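Local atomic coordinates of beta subunit of photoactivated adenylyl cyclase (Beggiatoa sp. PS, PDB entry 5M2A), a protein that probably converts ATP to cyclic AMP under blue-light control, joining a flavin-binding BLUF photoreceptor domain to an adenylyl cyclase catalytic domain. Residues A[152-157]-A[209-214]. Sequence-based numbering, arbitrary orientation.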
ATOM      1  N   VAL A 152       1.763  11.308 -16.973  1.00 23.55           N
ATOM      2  CA  VAL A 152       0.414  11.849 -16.918  1.00 22.41           C
ATOM      3  C   VAL A 152       0.472  13.218 -16.254  1.00 23.65           C
ATOM      4  O   VAL A 152       1.408  13.543 -15.523  1.00 24.38           O
ATOM      5  CB  VAL A 152      -0.558  10.910 -16.170  1.00 26.42           C
ATOM      6  CG1 VAL A 152      -0.813   9.646 -16.991  1.00 31.99           C
ATOM      7  CG2 VAL A 152      -0.006  10.549 -14.812  1.00 31.21           C
ATOM      8  N   GLU A 153      -0.537  14.036 -16.540  1.00 19.73           N
ATOM      9  CA  GLU A 153      -0.685  15.339 -15.897  1.00 24.28           C
ATOM     10  C   GLU A 153      -1.558  15.173 -14.656  1.00 20.61           C
ATOM     11  O   GLU A 153      -2.713  14.753 -14.764  1.00 21.37           O
ATOM     12  CB  GLU A 153      -1.306  16.339 -16.874  1.00 30.95           C
ATOM     13  CG  GLU A 153      -0.414  16.662 -18.057  1.00 32.33           C
ATOM     14  CD  GLU A 153      -1.184  17.117 -19.297  1.00 38.79           C
ATOM     15  OE1 GLU A 153      -2.306  16.618 -19.537  1.00 41.96           O
ATOM     16  OE2 GLU A 153      -0.661  17.974 -20.039  1.00 41.63           O
ATOM     17  N   LYS A 154      -1.015  15.487 -13.478  1.00 16.78           N
ATOM     18  CA  LYS A 154      -1.755  15.279 -12.244  1.00 18.94           C
ATOM     19  C   LYS A 154      -1.605  16.477 -11.320  1.00 16.43           C
ATOM     20  O   LYS A 154      -0.554  17.126 -11.272  1.00 18.27           O
ATOM     21  CB  LYS A 154      -1.267  14.038 -11.464  1.00 21.81           C
ATOM     22  CG  LYS A 154      -1.536  12.697 -12.122  1.00 24.66           C
ATOM     23  CD  LYS A 154      -3.008  12.349 -12.078  1.00 26.36           C
ATOM     24  CE  LYS A 154      -3.238  10.849 -12.246  1.00 32.16           C
ATOM     25  NZ  LYS A 154      -4.688  10.563 -12.432  1.00 27.97           N
ATOM     26  N   ILE A 155      -2.663  16.725 -10.561  1.00 16.36           N
ATOM     27  CA  ILE A 155      -2.590  17.572  -9.378  1.00 15.82           C
ATOM     28  C   ILE A 155      -2.221  16.660  -8.226  1.00 16.88           C
ATOM     29  O   ILE A 155      -2.897  15.653  -7.987  1.00 19.45           O
ATOM     30  CB  ILE A 155      -3.921  18.291  -9.108  1.00 17.49           C
ATOM     31  CG1 ILE A 155      -4.222  19.262 -10.254  1.00 22.40           C
ATOM     32  CG2 ILE A 155      -3.875  19.018  -7.743  1.00 22.86           C
ATOM     33  CD1 ILE A 155      -5.595  19.941 -10.171  1.00 22.90           C
ATOM     34  N   ILE A 156      -1.144  16.991  -7.529  1.00 15.54           N
ATOM     35  CA  ILE A 156      -0.702  16.214  -6.381  1.00 18.62           C
ATOM     36  C   ILE A 156      -1.174  16.933  -5.128  1.00 20.97           C
ATOM     37  O   ILE A 156      -1.017  18.150  -5.004  1.00 15.93           O
ATOM     38  CB  ILE A 156       0.827  16.030  -6.386  1.00 21.49           C
ATOM     39  CG1 ILE A 156       1.270  15.395  -7.706  1.00 18.61           C
ATOM     40  CG2 ILE A 156       1.264  15.148  -5.224  1.00 19.39           C
ATOM     41  CD1 ILE A 156       0.783  13.951  -7.883  1.00 22.62           C
ATOM     42  N   PHE A 157      -1.736  16.167  -4.200  1.00 19.24           N
ATOM     43  CA  PHE A 157      -2.310  16.664  -2.961  1.00 15.73           C
ATOM     44  C   PHE A 157      -1.483  16.108  -1.804  1.00 14.56           C
ATOM     45  O   PHE A 157      -1.203  14.911  -1.765  1.00 17.20           O
ATOM     46  CB  PHE A 157      -3.790  16.217  -2.904  1.00 13.18           C
ATOM     47  CG  PHE A 157      -4.473  16.398  -1.561  1.00 18.96           C
ATOM     48  CD1 PHE A 157      -4.175  15.573  -0.482  1.00 16.73           C
ATOM     49  CD2 PHE A 157      -5.500  17.330  -1.424  1.00 16.91           C
ATOM     50  CE1 PHE A 157      -4.831  15.722   0.743  1.00 22.31           C
ATOM     51  CE2 PHE A 157      -6.172  17.478  -0.192  1.00 16.13           C
ATOM     52  CZ  PHE A 157      -5.837  16.677   0.884  1.00 17.94           C
ATOM     53  N   SER A 209      -3.922  12.191  -5.622  1.00 14.01           N
ATOM     54  CA  SER A 209      -3.824  12.913  -6.878  1.00 19.03           C
ATOM     55  C   SER A 209      -5.213  13.151  -7.451  1.00 21.74           C
ATOM     56  O   SER A 209      -6.182  12.456  -7.124  1.00 18.66           O
ATOM     57  CB  SER A 209      -2.971  12.160  -7.905  1.00 18.61           C
ATOM     58  OG  SER A 209      -3.567  10.923  -8.222  1.00 20.83           O
ATOM     59  N   PHE A 210      -5.281  14.167  -8.306  1.00 16.75           N
ATOM     60  CA  PHE A 210      -6.456  14.515  -9.085  1.00 15.88           C
ATOM     61  C   PHE A 210      -6.018  14.690 -10.535  1.00 18.50           C
ATOM     62  O   PHE A 210      -4.837  14.897 -10.821  1.00 18.84           O
ATOM     63  CB  PHE A 210      -7.096  15.816  -8.566  1.00 17.26           C
ATOM     64  CG  PHE A 210      -7.680  15.713  -7.170  1.00 14.59           C
ATOM     65  CD1 PHE A 210      -6.881  15.873  -6.051  1.00 18.54           C
ATOM     66  CD2 PHE A 210      -9.042  15.522  -7.001  1.00 13.65           C
ATOM     67  CE1 PHE A 210      -7.439  15.795  -4.774  1.00 18.88           C
ATOM     68  CE2 PHE A 210      -9.610  15.466  -5.735  1.00 17.55           C
ATOM     69  CZ  PHE A 210      -8.814  15.607  -4.623  1.00 16.93           C
ATOM     70  N   THR A 211      -6.972  14.611 -11.458  1.00 16.70           N
ATOM     71  CA  THR A 211      -6.624  14.866 -12.847  1.00 20.33           C
ATOM     72  C   THR A 211      -6.582  16.363 -13.129  1.00 20.81           C
ATOM     73  O   THR A 211      -7.020  17.186 -12.329  1.00 20.94           O
ATOM     74  CB  THR A 211      -7.626  14.209 -13.787  1.00 23.63           C
ATOM     75  OG1 THR A 211      -8.877  14.888 -13.656  1.00 22.21           O
ATOM     76  CG2 THR A 211      -7.804  12.756 -13.433  1.00 25.76           C
ATOM     77  N   LYS A 212      -6.106  16.720 -14.327  1.00 24.04           N
ATOM     78  CA  LYS A 212      -6.078  18.139 -14.654  1.00 20.83           C
ATOM     79  C   LYS A 212      -7.480  18.707 -14.829  1.00 19.50           C
ATOM     80  O   LYS A 212      -7.655  19.926 -14.752  1.00 26.98           O
ATOM     81  CB  LYS A 212      -5.239  18.389 -15.913  1.00 26.96           C
ATOM     82  CG  LYS A 212      -5.859  17.935 -17.213  1.00 29.79           C
ATOM     83  CD  LYS A 212      -4.943  18.334 -18.378  1.00 31.43           C
ATOM     84  CE  LYS A 212      -5.501  17.867 -19.715  1.00 42.79           C
ATOM     85  NZ  LYS A 212      -4.615  18.268 -20.849  1.00 47.37           N
ATOM     86  N   GLU A 213      -8.478  17.858 -15.033  1.00 20.96           N
ATOM     87  CA  GLU A 213      -9.859  18.313 -15.111  1.00 22.11           C
ATOM     88  C   GLU A 213     -10.493  18.502 -13.736  1.00 23.29           C
ATOM     89  O   GLU A 213     -11.658  18.899 -13.664  1.00 23.88           O
ATOM     90  CB  GLU A 213     -10.695  17.324 -15.928  1.00 32.26           C
ATOM     91  CG  GLU A 213     -10.400  17.337 -17.428  1.00 38.48           C
ATOM     92  CD  GLU A 213      -9.126  16.586 -17.780  1.00 47.06           C
ATOM     93  OE1 GLU A 213      -8.656  15.790 -16.937  1.00 45.32           O
ATOM     94  OE2 GLU A 213      -8.595  16.790 -18.901  1.00 47.42           O
ATOM     95  N   GLN A 214      -9.754  18.247 -12.658  1.00 20.34           N
ATOM     96  CA  GLN A 214     -10.286  18.235 -11.297  1.00 21.97           C
ATOM     97  C   GLN A 214      -9.680  19.331 -10.422  1.00 21.84           C
ATOM     98  O   GLN A 214      -9.623  19.194  -9.197  1.00 21.85           O
ATOM     99  CB  GLN A 214     -10.073  16.859 -10.663  1.00 18.31           C
ATOM    100  CG  GLN A 214     -11.027  15.802 -11.215  1.00 18.91           C
ATOM    101  CD  GLN A 214     -10.706  14.391 -10.758  1.00 21.14           C
ATOM    102  OE1 GLN A 214      -9.583  14.084 -10.374  1.00 21.51           O
ATOM    103  NE2 GLN A 214     -11.703  13.515 -10.820  1.00 27.78           N
TER
HETATM  104  O   HOH W   1      -4.915  14.628 -15.820  1.00 34.44           O
HETATM  105  O   HOH W   2      -1.969  19.270 -21.602  1.00 57.75           O
HETATM  106  O   HOH W   3      -5.843  10.889 -10.082  1.00 24.10           O
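Ile155 and Phe210 form an antiparallel hydrogen-bonded pair where strand 150-161 of the class III cyclase catalytic domain meets the end of strand 205-211. Both of their backbone amides are satisfied across the pair: Ile155 N donates to Phe210 O at 2.9 Å, tilted 31° from the carbonyl plane. Phe210 N donates to Ile155 O at 2.8 Å and lies in the plane of the Ile155 carbonyl. On the face that carries Ile155 and Phe210, the CB atoms of these two residues pack together. Phe157 and Phe210 lie side by side, Phe157 CB coming to the edge of the Phe210 ring, near its plane, 4.1 Å from Phe210 CE1; helix 215-235 covers both rings.

Toward Glu153, past the Ile155-Phe210 pair, water lies between the backbones of Glu153 and Lys212. It accepts from Lys212 N at 2.8 Å, whereas its approach to Glu153 O is improbably short and doubtful. Thr211 N is taken instead by Gln214 OE1 at 2.9 Å, the bond nearly straight at 168°, within the turn that leads to the N-cap of helix 215-235. At the solvent-facing end, Lys212 NZ meets Glu153 OE1 in a 3.1 Å salt bridge, on the syn side but 29° out of the carboxylate plane, and a second water accepts from NZ. An alanine at Glu153 would probably leave the Lys212 ammonium without its carboxylate mate and its side chain freer to swing.

On the face shared by Ser209 and Ile156, the Lys154 chain bends at chi2, and its CD lies 3.4 Å from Phe210 O. A third water accepts from Lys154 NZ and donates to Ser209 OG at 2.9 Å.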